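Local coordinates for protein arginase (RocF) (Helicobacter pylori, PDB 4G3H) that probably hydrolyses L-arginine to L-ornithine and urea, using two manganese ions bound in each subunit, at residues M1-L6 with E82-S88; I97-F101 with D227-L231; V216-K220 with E268-D272; K241-S245 with E294-V298. All blocks are in the same frame, centred on the assembly; numbering follows the deposited sequence.

Contact 1 of 4, residues M1-L6 with E82-S88; sequences MILVGL and EFPLILS
Five backbone hydrogen bonds join Met1-Leu6 to Glu82-Ser88, running alternately between the two strands. Ile2 N donates to Phe83 O, and Leu85 N returns the bond to Ile2 O at 2.7 Å. Val4 N then reaches Leu85 O, Leu87 N reaches Val4 O, and Leu6 N closes the series on Leu87 O at 3.1 Å. The strand axes diverge by only 16°. This is regular parallel pairing within the eight-stranded sheet of the arginase fold; strand 44-50 flanks Met1-Leu6 on its other edge, and strand 274-280 flanks 84-87.

One charged pair precedes the pairing. The Met1 amino group forms a salt bridge with Glu82, N to OE1, at an unusually short and so doubtful separation. Thr43 OG1 bonds the same carboxylate oxygen.

Apolar contacts lie on both faces of the sheet. On one, Leu3 CD1 touches Leu85 CG at 4.1 Å. Met1 lies alongside Phe83, both pointing the same way. With CG opposite the backbone N (chi1 -171°) and a bend at chi3, its CE comes 4.2 Å from Phe83 CD2. On the other face, Val4 CB packs on Ile86 CG1 at 4.1 Å, and helix 59-78 covers these residues through Met74, Val77 and Phe78. There too, the Ile2 side chain crosses Glu82 at about a right angle, CG1 against CB at 3.6 Å.

Contact 2 of 4, residues I97-F101 with D227-L231; sequences IFQAF and DIIYL
Tyr230 of strand 228-234 meets Phe98 and Phe101 of helix 94-104 in an aromatic cluster, packed between a helix and the central parallel sheet of the arginase fold. The helix segment runs nearly antiparallel to the strand segment. Two edge-to-face pairs share the tyrosine. In the first, Phe98 turns its edge to one face of the Tyr230 ring, the planes standing at 66°; Phe98 CD1 lies over it, displaced toward the rim. In the second, Tyr230 is the edge partner. Its CD1 sits over the centre of the Phe101 ring, 4.0 Å above the plane, with the two planes 59° apart.

All three aromatic residues carry CG opposite their backbone N. For Tyr230 (chi1 179°) this sends the ring from the strand toward the helix. Its CB is also gripped, with Phe98 CE1 at 3.8 Å and Phe101 CE2 at 3.9 Å. Ile228 comes at Phe101 from the opposite direction, its CD1 3.8 Å from CE2. Further edge-to-face contacts join Phe101 to Phe78 and His105.

The phenol end lies beside the helix but takes its polar partner from the sheet: Tyr230 OH bonds Glu278 OE1. Ile97 crosses the tyrosine at about a right angle, with CG2 3.6 Å from Tyr230 OH.

Contact 3 of 4, residues V216-K220 with E268-D272; sequences VQKTK and ESFKD
The Phe270 ring packs against Thr219 and Lys220, its CZ end meeting helix 212-223. Thr219 CG2 approaches CZ obliquely at 3.5 Å, and Lys220 CG lies 3.8 Å from the same CZ. At the edge, in the plane of the ring, lies Lys220 N. Over one face sits CB of the preceding Ser269, 4.1 Å above the plane and offset toward the rim. With Thr219 OG1 beside the backbone N (chi1 -66°), the CG2 methyl lies opposite it, while OG1 turns back along its own helix to Val215 O.

Ser269 meets the helix through both side-chain atoms. Its OG is 3.5 Å from Val216 CG1 and bonds to Leu265 O within helix 256-269. Its CB lies 3.9 Å from Lys220 CE, so the extended lysine chain lies against both Phe270 and Ser269.

On the sheet, Leu113 of strand 110-115 touches both Thr219 and Phe270, and Val180 and Phe182 add to the surroundings of Thr219. Phe270 is the first residue to leave helical geometry after helix 256-269. The contact is van der Waals packing between helix 212-223 and the C-terminal end of helix 256-269 with the residue that follows it, on the parallel sheet of an alpha/beta fold, away from the manganese site.

Contact 4 of 4, residues K241-S245 with E294-V298; sequences KLFTS and EEKQV
Leu242 is tied to Gln297 by a water, which donates to Leu242 O and to Gln297 OE1. Lys289 NZ also bonds Leu242 O. The segment belongs to the long loop between strand 228-234 and helix 256-269 of the arginase fold. That strand ends at Asp234, a manganese ligand, and Asp236 of the loop is another. Here the loop packs on helix 293-309.

Phe243 follows, with CG opposite its backbone N (chi1 -168°), and reaches the helix with its ring. Glu294 O and Gln297 OE1 lie at the ring edge, in its plane, the latter 3.7 Å from CD1. Glu294 CB is 3.7 Å from CE1, approached obliquely, and Val298 crosses at about a right angle, its CG2 close to CZ. The Phe243 side chain is about 7 Å from that of Asp236.

Thr244 binds Glu294 OE2 twice. Its N donates from above the carboxylate plane at 2.7 Å, along a nearly straight N-H line of 164°. Its OG1 donates to the syn lone pair of the same oxygen, also at 2.7 Å. OG1 is also bonded to Ser287 OG and Ile288 N.

Ser245 takes the other oxygen. The buried carboxylate is held at both oxygens, with its rotation restricted; Ser287 OG also bonds OE1. Ser245 OG donates to Glu294 OE1 at 2.5 Å from 47° out of the carboxylate plane.

From the N terminus, contact 1 closes first, pairing strand 2-8 with strand 84-87 after a loop of 75 residues. Helix 94-104 follows that strand and opens contact 2, which closes 125 residues later on strand 228-234. The two contacts touch where Ile97 CD1 packs on Ser88 and Ile86. Contact 3 opens on helix 212-223 before contact 2 has closed, so these two cross; they meet at Ile229 and Phe270. Contact 4 opens within contact 3 and closes after it, so this pair crosses too, although no atoms touch. Contacts 1 to 3 join strands and helices around the central sheet, while contact 4 ties a loop to the C-terminal helix.

Contact 1 of 4, residues M1-L6 with E82-S88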
loop_
_atom_site.group_PDB
_atom_site.type_symbol
_atom_site.label_atom_id
_atom_site.label_comp_id
_atom_site.label_asym_id
_atom_site.label_seq_id
_atom_site.Cartn_x
_atom_site.Cartn_y
_atom_site.Cartn_z
ATOM N N MET A 1 17.782 -1.918 6.798
ATOM C CA MET A 1 16.451 -1.588 6.213
ATOM C C MET A 1 16.553 -0.416 5.242
ATOM O O MET A 1 17.402 0.454 5.402
ATOM C CB MET A 1 15.458 -1.246 7.326
ATOM C CG MET A 1 14.026 -1.113 6.854
ATOM S SD MET A 1 12.844 -1.001 8.218
ATOM C CE MET A 1 13.074 -2.587 8.995
ATOM N N ILE A 2 15.683 -0.408 4.235
ATOM C CA ILE A 2 15.654 0.657 3.236
ATOM C C ILE A 2 14.357 1.460 3.382
ATOM O O ILE A 2 13.265 0.890 3.416
ATOM C CB ILE A 2 15.681 0.097 1.779
ATOM C CG1 ILE A 2 16.868 -0.855 1.580
ATOM C CG2 ILE A 2 15.755 1.254 0.785
ATOM C CD1 ILE A 2 18.223 -0.194 1.710
ATOM N N LEU A 3 14.477 2.778 3.471
ATOM C CA LEU A 3 13.304 3.628 3.574
ATOM C C LEU A 3 13.109 4.317 2.228
ATOM O O LEU A 3 13.970 5.087 1.785
ATOM C CB LEU A 3 13.477 4.679 4.673
ATOM C CG LEU A 3 12.362 5.741 4.739
ATOM C CD1 LEU A 3 11.011 5.095 5.030
ATOM C CD2 LEU A 3 12.695 6.767 5.814
ATOM N N VAL A 4 11.987 4.021 1.577
ATOM C CA VAL A 4 11.669 4.609 0.280
ATOM C C VAL A 4 10.604 5.682 0.466
ATOM O O VAL A 4 9.550 5.429 1.050
ATOM C CB VAL A 4 11.138 3.543 -0.716
ATOM C CG1 VAL A 4 10.870 4.190 -2.069
ATOM C CG2 VAL A 4 12.148 2.401 -0.862
ATOM N N GLY A 5 10.892 6.884 -0.014
ATOM C CA GLY A 5 9.943 7.975 0.106
ATOM C C GLY A 5 9.514 8.454 -1.271
ATOM O O GLY A 5 10.342 8.906 -2.060
ATOM N N LEU A 6 8.224 8.338 -1.568
ATOM C CA LEU A 6 7.694 8.773 -2.861
ATOM C C LEU A 6 7.397 10.271 -2.840
ATOM O O LEU A 6 6.941 10.815 -1.831
ATOM C CB LEU A 6 6.410 8.009 -3.197
ATOM C CG LEU A 6 6.457 6.573 -3.753
ATOM C CD1 LEU A 6 6.272 6.595 -5.253
ATOM C CD2 LEU A 6 7.758 5.889 -3.374
ATOM N N GLU A 82 18.013 -6.066 1.699
ATOM C CA GLU A 82 17.492 -5.273 2.800
ATOM C C GLU A 82 15.975 -5.049 2.750
ATOM O O GLU A 82 15.413 -4.785 1.688
ATOM C CB GLU A 82 18.230 -3.937 2.823
ATOM C CG GLU A 82 18.384 -3.348 4.203
ATOM C CD GLU A 82 19.635 -2.511 4.323
ATOM O OE1 GLU A 82 19.809 -1.840 5.362
ATOM O OE2 GLU A 82 20.447 -2.536 3.374
ATOM N N PHE A 83 15.325 -5.151 3.910
ATOM C CA PHE A 83 13.877 -4.978 4.007
ATOM C C PHE A 83 13.465 -3.551 3.657
ATOM O O PHE A 83 14.028 -2.585 4.176
ATOM C CB PHE A 83 13.388 -5.307 5.418
ATOM C CG PHE A 83 11.902 -5.468 5.508
ATOM C CD1 PHE A 83 11.309 -6.702 5.262
ATOM C CD2 PHE A 83 11.086 -4.374 5.773
ATOM C CE1 PHE A 83 9.919 -6.841 5.277
ATOM C CE2 PHE A 83 9.697 -4.504 5.787
ATOM C CZ PHE A 83 9.116 -5.737 5.538
ATOM N N PRO A 84 12.469 -3.398 2.774
ATOM C CA PRO A 84 12.039 -2.052 2.399
ATOM C C PRO A 84 10.761 -1.535 3.062
ATOM O O PRO A 84 9.726 -2.213 3.080
ATOM C CB PRO A 84 11.875 -2.175 0.895
ATOM C CG PRO A 84 11.213 -3.535 0.788
ATOM C CD PRO A 84 11.982 -4.391 1.797
ATOM N N LEU A 85 10.843 -0.331 3.614
ATOM C CA LEU A 85 9.678 0.314 4.210
ATOM C C LEU A 85 9.348 1.400 3.190
ATOM O O LEU A 85 10.150 2.302 2.949
ATOM C CB LEU A 85 10.017 0.934 5.565
ATOM C CG LEU A 85 8.878 1.775 6.148
ATOM C CD1 LEU A 85 7.594 0.966 6.203
ATOM C CD2 LEU A 85 9.271 2.259 7.524
ATOM N N ILE A 86 8.169 1.310 2.589
ATOM C CA ILE A 86 7.778 2.250 1.547
ATOM C C ILE A 86 6.657 3.235 1.886
ATOM O O ILE A 86 5.515 2.836 2.110
ATOM C CB ILE A 86 7.358 1.474 0.279
ATOM C CG1 ILE A 86 8.453 0.474 -0.095
ATOM C CG2 ILE A 86 7.102 2.442 -0.870
ATOM C CD1 ILE A 86 7.969 -0.637 -0.977
ATOM N N LEU A 87 6.977 4.434 1.922
ATOM C CA LEU A 87 6.085 5.502 1.968
ATOM C C LEU A 87 5.635 6.023 0.635
ATOM O O LEU A 87 6.157 6.805 0.152
ATOM C CB LEU A 87 6.456 6.554 2.989
ATOM C CG LEU A 87 7.224 6.210 4.211
ATOM C CD1 LEU A 87 7.861 7.089 4.837
ATOM C CD2 LEU A 87 6.454 5.684 5.066
ATOM N N SER A 88 4.573 5.479 0.207
ATOM C CA SER A 88 3.939 5.610 -1.024
ATOM C C SER A 88 3.274 6.911 -1.452
ATOM O O SER A 88 3.020 7.047 -2.427
ATOM C CB SER A 88 3.198 4.392 -1.413
ATOM O OG SER A 88 2.083 4.260 -0.887
#

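Contact 2 of 4, residues I97-F101 with D227-L231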
loop_
_atom_site.group_PDB
_atom_site.type_symbol
_atom_site.label_atom_id
_atom_site.label_comp_id
_atom_site.label_asym_id
_atom_site.label_seq_id
_atom_site.Cartn_x
_atom_site.Cartn_y
_atom_site.Cartn_z
ATOM N N ILE A 97 4.534 0.437 -7.845
ATOM C CA ILE A 97 5.410 -0.188 -6.858
ATOM C C ILE A 97 5.263 -1.717 -6.853
ATOM O O ILE A 97 6.257 -2.454 -6.845
ATOM C CB ILE A 97 5.100 0.341 -5.430
ATOM C CG1 ILE A 97 5.472 1.822 -5.328
ATOM C CG2 ILE A 97 5.866 -0.462 -4.391
ATOM C CD1 ILE A 97 4.995 2.483 -4.050
ATOM N N PHE A 98 4.018 -2.185 -6.858
ATOM C CA PHE A 98 3.740 -3.615 -6.821
ATOM C C PHE A 98 4.147 -4.328 -8.113
ATOM O O PHE A 98 4.598 -5.476 -8.071
ATOM C CB PHE A 98 2.255 -3.856 -6.524
ATOM C CG PHE A 98 1.932 -5.280 -6.182
ATOM C CD1 PHE A 98 2.453 -5.866 -5.034
ATOM C CD2 PHE A 98 1.119 -6.046 -7.019
ATOM C CE1 PHE A 98 2.171 -7.200 -4.726
ATOM C CE2 PHE A 98 0.833 -7.374 -6.721
ATOM C CZ PHE A 98 1.359 -7.954 -5.574
ATOM N N GLN A 99 3.987 -3.659 -9.253
ATOM C CA GLN A 99 4.378 -4.258 -10.524
ATOM C C GLN A 99 5.885 -4.502 -10.487
ATOM O O GLN A 99 6.372 -5.524 -10.982
ATOM C CB GLN A 99 4.030 -3.345 -11.704
ATOM C CG GLN A 99 2.536 -3.215 -11.990
ATOM C CD GLN A 99 1.846 -4.560 -12.179
ATOM O OE1 GLN A 99 1.395 -5.182 -11.220
ATOM N NE2 GLN A 99 1.772 -5.017 -13.421
ATOM N N ALA A 100 6.623 -3.565 -9.897
ATOM C CA ALA A 100 8.072 -3.711 -9.790
ATOM C C ALA A 100 8.368 -4.907 -8.886
ATOM O O ALA A 100 9.277 -5.696 -9.150
ATOM C CB ALA A 100 8.680 -2.452 -9.206
ATOM N N PHE A 101 7.581 -5.032 -7.820
ATOM C CA PHE A 101 7.717 -6.118 -6.858
ATOM C C PHE A 101 7.487 -7.470 -7.555
ATOM O O PHE A 101 8.251 -8.419 -7.359
ATOM C CB PHE A 101 6.690 -5.930 -5.742
ATOM C CG PHE A 101 6.860 -6.864 -4.587
ATOM C CD1 PHE A 101 7.901 -6.683 -3.676
ATOM C CD2 PHE A 101 5.961 -7.906 -4.382
ATOM C CE1 PHE A 101 8.042 -7.522 -2.574
ATOM C CE2 PHE A 101 6.092 -8.753 -3.278
ATOM C CZ PHE A 101 7.137 -8.557 -2.372
ATOM N N ASP A 227 4.460 -17.737 -1.767
ATOM C CA ASP A 227 5.884 -17.766 -1.443
ATOM C C ASP A 227 6.343 -16.508 -0.725
ATOM O O ASP A 227 7.227 -16.564 0.126
ATOM C CB ASP A 227 6.720 -17.933 -2.715
ATOM C CG ASP A 227 6.396 -19.207 -3.461
ATOM O OD1 ASP A 227 6.523 -20.292 -2.851
ATOM O OD2 ASP A 227 6.019 -19.118 -4.653
ATOM N N ILE A 228 5.769 -15.368 -1.095
ATOM C CA ILE A 228 6.137 -14.111 -0.464
ATOM C C ILE A 228 4.922 -13.212 -0.309
ATOM O O ILE A 228 3.955 -13.311 -1.061
ATOM C CB ILE A 228 7.231 -13.363 -1.254
ATOM C CG1 ILE A 228 6.741 -13.066 -2.663
ATOM C CG2 ILE A 228 8.518 -14.179 -1.268
ATOM C CD1 ILE A 228 7.710 -12.232 -3.453
ATOM N N ILE A 229 4.995 -12.322 0.671
ATOM C CA ILE A 229 3.886 -11.448 0.980
ATOM C C ILE A 229 4.242 -9.967 0.935
ATOM O O ILE A 229 5.351 -9.562 1.297
ATOM C CB ILE A 229 3.335 -11.813 2.372
ATOM C CG1 ILE A 229 2.933 -13.292 2.383
ATOM C CG2 ILE A 229 2.146 -10.936 2.728
ATOM C CD1 ILE A 229 2.464 -13.796 3.739
ATOM N N TYR A 230 3.281 -9.173 0.470
ATOM C CA TYR A 230 3.412 -7.724 0.373
ATOM C C TYR A 230 2.316 -7.121 1.259
ATOM O O TYR A 230 1.135 -7.442 1.092
ATOM C CB TYR A 230 3.204 -7.283 -1.084
ATOM C CG TYR A 230 3.301 -5.788 -1.328
ATOM C CD1 TYR A 230 4.523 -5.183 -1.641
ATOM C CD2 TYR A 230 2.165 -4.976 -1.248
ATOM C CE1 TYR A 230 4.608 -3.798 -1.870
ATOM C CE2 TYR A 230 2.239 -3.596 -1.470
ATOM C CZ TYR A 230 3.461 -3.014 -1.780
ATOM O OH TYR A 230 3.524 -1.654 -1.991
ATOM N N LEU A 231 2.697 -6.275 2.214
ATOM C CA LEU A 231 1.697 -5.639 3.076
ATOM C C LEU A 231 1.519 -4.167 2.706
ATOM O O LEU A 231 2.482 -3.393 2.670
ATOM C CB LEU A 231 2.072 -5.747 4.562
ATOM C CG LEU A 231 0.908 -5.303 5.475
ATOM C CD1 LEU A 231 0.917 -6.100 6.768
ATOM C CD2 LEU A 231 0.984 -3.798 5.755
#

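Contact 3 of 4, residues V216-K220 with E268-D272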
loop_
_atom_site.group_PDB
_atom_site.type_symbol
_atom_site.label_atom_id
_atom_site.label_comp_id
_atom_site.label_asym_id
_atom_site.label_seq_id
_atom_site.Cartn_x
_atom_site.Cartn_y
_atom_site.Cartn_z
ATOM N N VAL A 216 -6.745 -13.620 11.718
ATOM C CA VAL A 216 -5.382 -13.966 11.332
ATOM C C VAL A 216 -5.257 -15.427 10.895
ATOM O O VAL A 216 -4.562 -15.742 9.922
ATOM C CB VAL A 216 -4.395 -13.689 12.488
ATOM C CG1 VAL A 216 -2.990 -14.141 12.104
ATOM C CG2 VAL A 216 -4.397 -12.206 12.811
ATOM N N GLN A 217 -5.937 -16.319 11.608
ATOM C CA GLN A 217 -5.885 -17.741 11.290
ATOM C C GLN A 217 -6.466 -18.003 9.901
ATOM O O GLN A 217 -5.906 -18.774 9.113
ATOM C CB GLN A 217 -6.648 -18.534 12.354
ATOM C CG GLN A 217 -6.361 -20.027 12.363
ATOM C CD GLN A 217 -4.877 -20.327 12.389
ATOM O OE1 GLN A 217 -4.112 -19.692 13.117
ATOM N NE2 GLN A 217 -4.462 -21.306 11.594
ATOM N N LYS A 218 -7.593 -17.362 9.602
ATOM C CA LYS A 218 -8.222 -17.521 8.296
ATOM C C LYS A 218 -7.343 -16.881 7.222
ATOM O O LYS A 218 -7.391 -17.278 6.055
ATOM C CB LYS A 218 -9.611 -16.878 8.278
ATOM C CG LYS A 218 -10.664 -17.588 9.123
ATOM C CD LYS A 218 -12.018 -16.902 8.973
ATOM C CE LYS A 218 -13.063 -17.460 9.936
ATOM N NZ LYS A 218 -14.357 -16.700 9.888
ATOM N N THR A 219 -6.546 -15.887 7.619
ATOM C CA THR A 219 -5.644 -15.216 6.679
ATOM C C THR A 219 -4.535 -16.189 6.282
ATOM O O THR A 219 -4.147 -16.254 5.113
ATOM C CB THR A 219 -5.011 -13.945 7.295
ATOM O OG1 THR A 219 -6.036 -12.969 7.531
ATOM C CG2 THR A 219 -3.969 -13.353 6.348
ATOM N N LYS A 220 -4.036 -16.945 7.262
ATOM C CA LYS A 220 -2.984 -17.939 7.029
ATOM C C LYS A 220 -3.477 -18.986 6.045
ATOM O O LYS A 220 -2.752 -19.402 5.143
ATOM C CB LYS A 220 -2.609 -18.642 8.330
ATOM C CG LYS A 220 -1.904 -17.772 9.342
ATOM C CD LYS A 220 -1.693 -18.540 10.630
ATOM C CE LYS A 220 -0.847 -17.760 11.617
ATOM N NZ LYS A 220 -0.767 -18.468 12.930
ATOM N N GLU A 268 4.075 -10.671 12.908
ATOM C CA GLU A 268 4.675 -11.821 13.562
ATOM C C GLU A 268 4.253 -13.120 12.867
ATOM O O GLU A 268 5.069 -14.019 12.673
ATOM C CB GLU A 268 4.263 -11.851 15.034
ATOM C CG GLU A 268 5.175 -12.674 15.925
ATOM C CD GLU A 268 6.606 -12.170 15.916
ATOM O OE1 GLU A 268 6.810 -10.946 16.077
ATOM O OE2 GLU A 268 7.524 -13.002 15.758
ATOM N N SER A 269 2.985 -13.210 12.480
ATOM C CA SER A 269 2.478 -14.406 11.818
ATOM C C SER A 269 3.066 -14.645 10.434
ATOM O O SER A 269 3.138 -15.786 9.984
ATOM C CB SER A 269 0.958 -14.338 11.697
ATOM O OG SER A 269 0.353 -14.225 12.970
ATOM N N PHE A 270 3.480 -13.580 9.754
ATOM C CA PHE A 270 4.038 -13.717 8.410
ATOM C C PHE A 270 5.457 -13.175 8.292
ATOM O O PHE A 270 5.922 -12.880 7.196
ATOM C CB PHE A 270 3.129 -13.012 7.397
ATOM C CG PHE A 270 1.736 -13.583 7.337
ATOM C CD1 PHE A 270 1.517 -14.863 6.830
ATOM C CD2 PHE A 270 0.653 -12.859 7.835
ATOM C CE1 PHE A 270 0.243 -15.420 6.823
ATOM C CE2 PHE A 270 -0.627 -13.399 7.837
ATOM C CZ PHE A 270 -0.836 -14.689 7.329
ATOM N N LYS A 271 6.145 -13.069 9.421
ATOM C CA LYS A 271 7.511 -12.550 9.461
ATOM C C LYS A 271 8.449 -13.125 8.391
ATOM O O LYS A 271 9.211 -12.388 7.767
ATOM C CB LYS A 271 8.117 -12.799 10.847
ATOM C CG LYS A 271 9.526 -12.249 11.021
ATOM C CD LYS A 271 9.539 -10.735 11.192
ATOM C CE LYS A 271 9.260 -10.329 12.635
ATOM N NZ LYS A 271 7.927 -10.766 13.130
ATOM N N ASP A 272 8.384 -14.436 8.179
ATOM C CA ASP A 272 9.248 -15.113 7.213
ATOM C C ASP A 272 9.015 -14.808 5.739
ATOM O O ASP A 272 9.970 -14.701 4.970
ATOM C CB ASP A 272 9.170 -16.626 7.415
ATOM C CG ASP A 272 10.089 -17.114 8.515
ATOM O OD1 ASP A 272 9.978 -16.614 9.652
ATOM O OD2 ASP A 272 10.923 -18.002 8.239
#

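Contact 4 of 4, residues K241-S245 with E294-V298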
loop_
_atom_site.group_PDB
_atom_site.type_symbol
_atom_site.label_atom_id
_atom_site.label_comp_id
_atom_site.label_asym_id
_atom_site.label_seq_id
_atom_site.Cartn_x
_atom_site.Cartn_y
_atom_site.Cartn_z
ATOM N N LYS A 241 -13.329 9.411 12.534
ATOM C CA LYS A 241 -13.497 10.377 13.618
ATOM C C LYS A 241 -12.250 10.414 14.497
ATOM O O LYS A 241 -11.872 11.468 15.010
ATOM C CB LYS A 241 -14.695 10.006 14.499
ATOM C CG LYS A 241 -16.054 10.109 13.837
ATOM C CD LYS A 241 -16.365 11.537 13.426
ATOM C CE LYS A 241 -17.865 11.773 13.408
ATOM N NZ LYS A 241 -18.581 10.675 12.698
ATOM N N LEU A 242 -11.629 9.253 14.676
ATOM C CA LEU A 242 -10.434 9.129 15.502
ATOM C C LEU A 242 -9.156 9.607 14.804
ATOM O O LEU A 242 -8.294 10.214 15.443
ATOM C CB LEU A 242 -10.262 7.674 15.964
ATOM C CG LEU A 242 -11.100 7.179 17.156
ATOM C CD1 LEU A 242 -12.539 7.649 17.042
ATOM C CD2 LEU A 242 -11.041 5.657 17.221
ATOM N N PHE A 243 -9.032 9.336 13.505
ATOM C CA PHE A 243 -7.841 9.740 12.754
ATOM C C PHE A 243 -8.271 10.584 11.565
ATOM O O PHE A 243 -8.926 10.092 10.647
ATOM C CB PHE A 243 -7.075 8.510 12.264
ATOM C CG PHE A 243 -5.707 8.826 11.734
ATOM C CD1 PHE A 243 -4.644 9.060 12.605
ATOM C CD2 PHE A 243 -5.481 8.906 10.365
ATOM C CE1 PHE A 243 -3.370 9.370 12.119
ATOM C CE2 PHE A 243 -4.209 9.216 9.870
ATOM C CZ PHE A 243 -3.158 9.448 10.749
ATOM N N THR A 244 -7.887 11.856 11.573
ATOM C CA THR A 244 -8.301 12.762 10.510
ATOM C C THR A 244 -7.231 13.196 9.514
ATOM O O THR A 244 -7.544 13.865 8.531
ATOM C CB THR A 244 -8.950 14.029 11.116
ATOM O OG1 THR A 244 -7.949 14.804 11.794
ATOM C CG2 THR A 244 -10.045 13.637 12.118
ATOM N N SER A 245 -5.978 12.820 9.752
ATOM C CA SER A 245 -4.905 13.205 8.838
ATOM C C SER A 245 -4.822 12.298 7.611
ATOM O O SER A 245 -3.764 11.758 7.290
ATOM C CB SER A 245 -3.564 13.213 9.573
ATOM O OG SER A 245 -3.530 14.265 10.521
ATOM N N GLU A 294 -1.990 12.884 16.062
ATOM C CA GLU A 294 -2.021 12.012 14.900
ATOM C C GLU A 294 -0.639 11.706 14.322
ATOM O O GLU A 294 -0.357 10.564 13.941
ATOM C CB GLU A 294 -2.946 12.608 13.840
ATOM C CG GLU A 294 -4.351 12.812 14.381
ATOM C CD GLU A 294 -5.280 13.508 13.412
ATOM O OE1 GLU A 294 -4.819 14.393 12.662
ATOM O OE2 GLU A 294 -6.485 13.185 13.415
ATOM N N GLU A 295 0.232 12.705 14.265
ATOM C CA GLU A 295 1.556 12.449 13.736
ATOM C C GLU A 295 2.255 11.427 14.629
ATOM O O GLU A 295 2.914 10.500 14.140
ATOM C CB GLU A 295 2.369 13.740 13.657
ATOM C CG GLU A 295 3.748 13.525 13.063
ATOM C CD GLU A 295 4.435 14.815 12.699
ATOM O OE1 GLU A 295 3.949 15.505 11.778
ATOM O OE2 GLU A 295 5.458 15.139 13.334
ATOM N N LYS A 296 2.102 11.590 15.939
ATOM C CA LYS A 296 2.711 10.667 16.885
ATOM C C LYS A 296 2.179 9.248 16.672
ATOM O O LYS A 296 2.922 8.275 16.784
ATOM C CB LYS A 296 2.444 11.110 18.330
ATOM C CG LYS A 296 3.225 12.351 18.753
ATOM C CD LYS A 296 3.251 12.525 20.271
ATOM C CE LYS A 296 1.888 12.899 20.838
ATOM N NZ LYS A 296 1.462 14.269 20.426
ATOM N N GLN A 297 0.896 9.131 16.363
ATOM C CA GLN A 297 0.311 7.816 16.142
ATOM C C GLN A 297 0.920 7.132 14.919
ATOM O O GLN A 297 1.254 5.947 14.969
ATOM C CB GLN A 297 -1.208 7.930 15.995
ATOM C CG GLN A 297 -1.889 8.335 17.292
ATOM C CD GLN A 297 -3.396 8.418 17.170
ATOM O OE1 GLN A 297 -3.919 9.076 16.276
ATOM N NE2 GLN A 297 -4.100 7.759 18.081
ATOM N N VAL A 298 1.070 7.883 13.831
ATOM C CA VAL A 298 1.653 7.348 12.606
ATOM C C VAL A 298 3.098 6.923 12.897
ATOM O O VAL A 298 3.520 5.811 12.553
ATOM C CB VAL A 298 1.616 8.411 11.474
ATOM C CG1 VAL A 298 2.312 7.890 10.223
ATOM C CG2 VAL A 298 0.167 8.761 11.147
HETATM O O HOH W 1 -5.739 10.935 16.748
#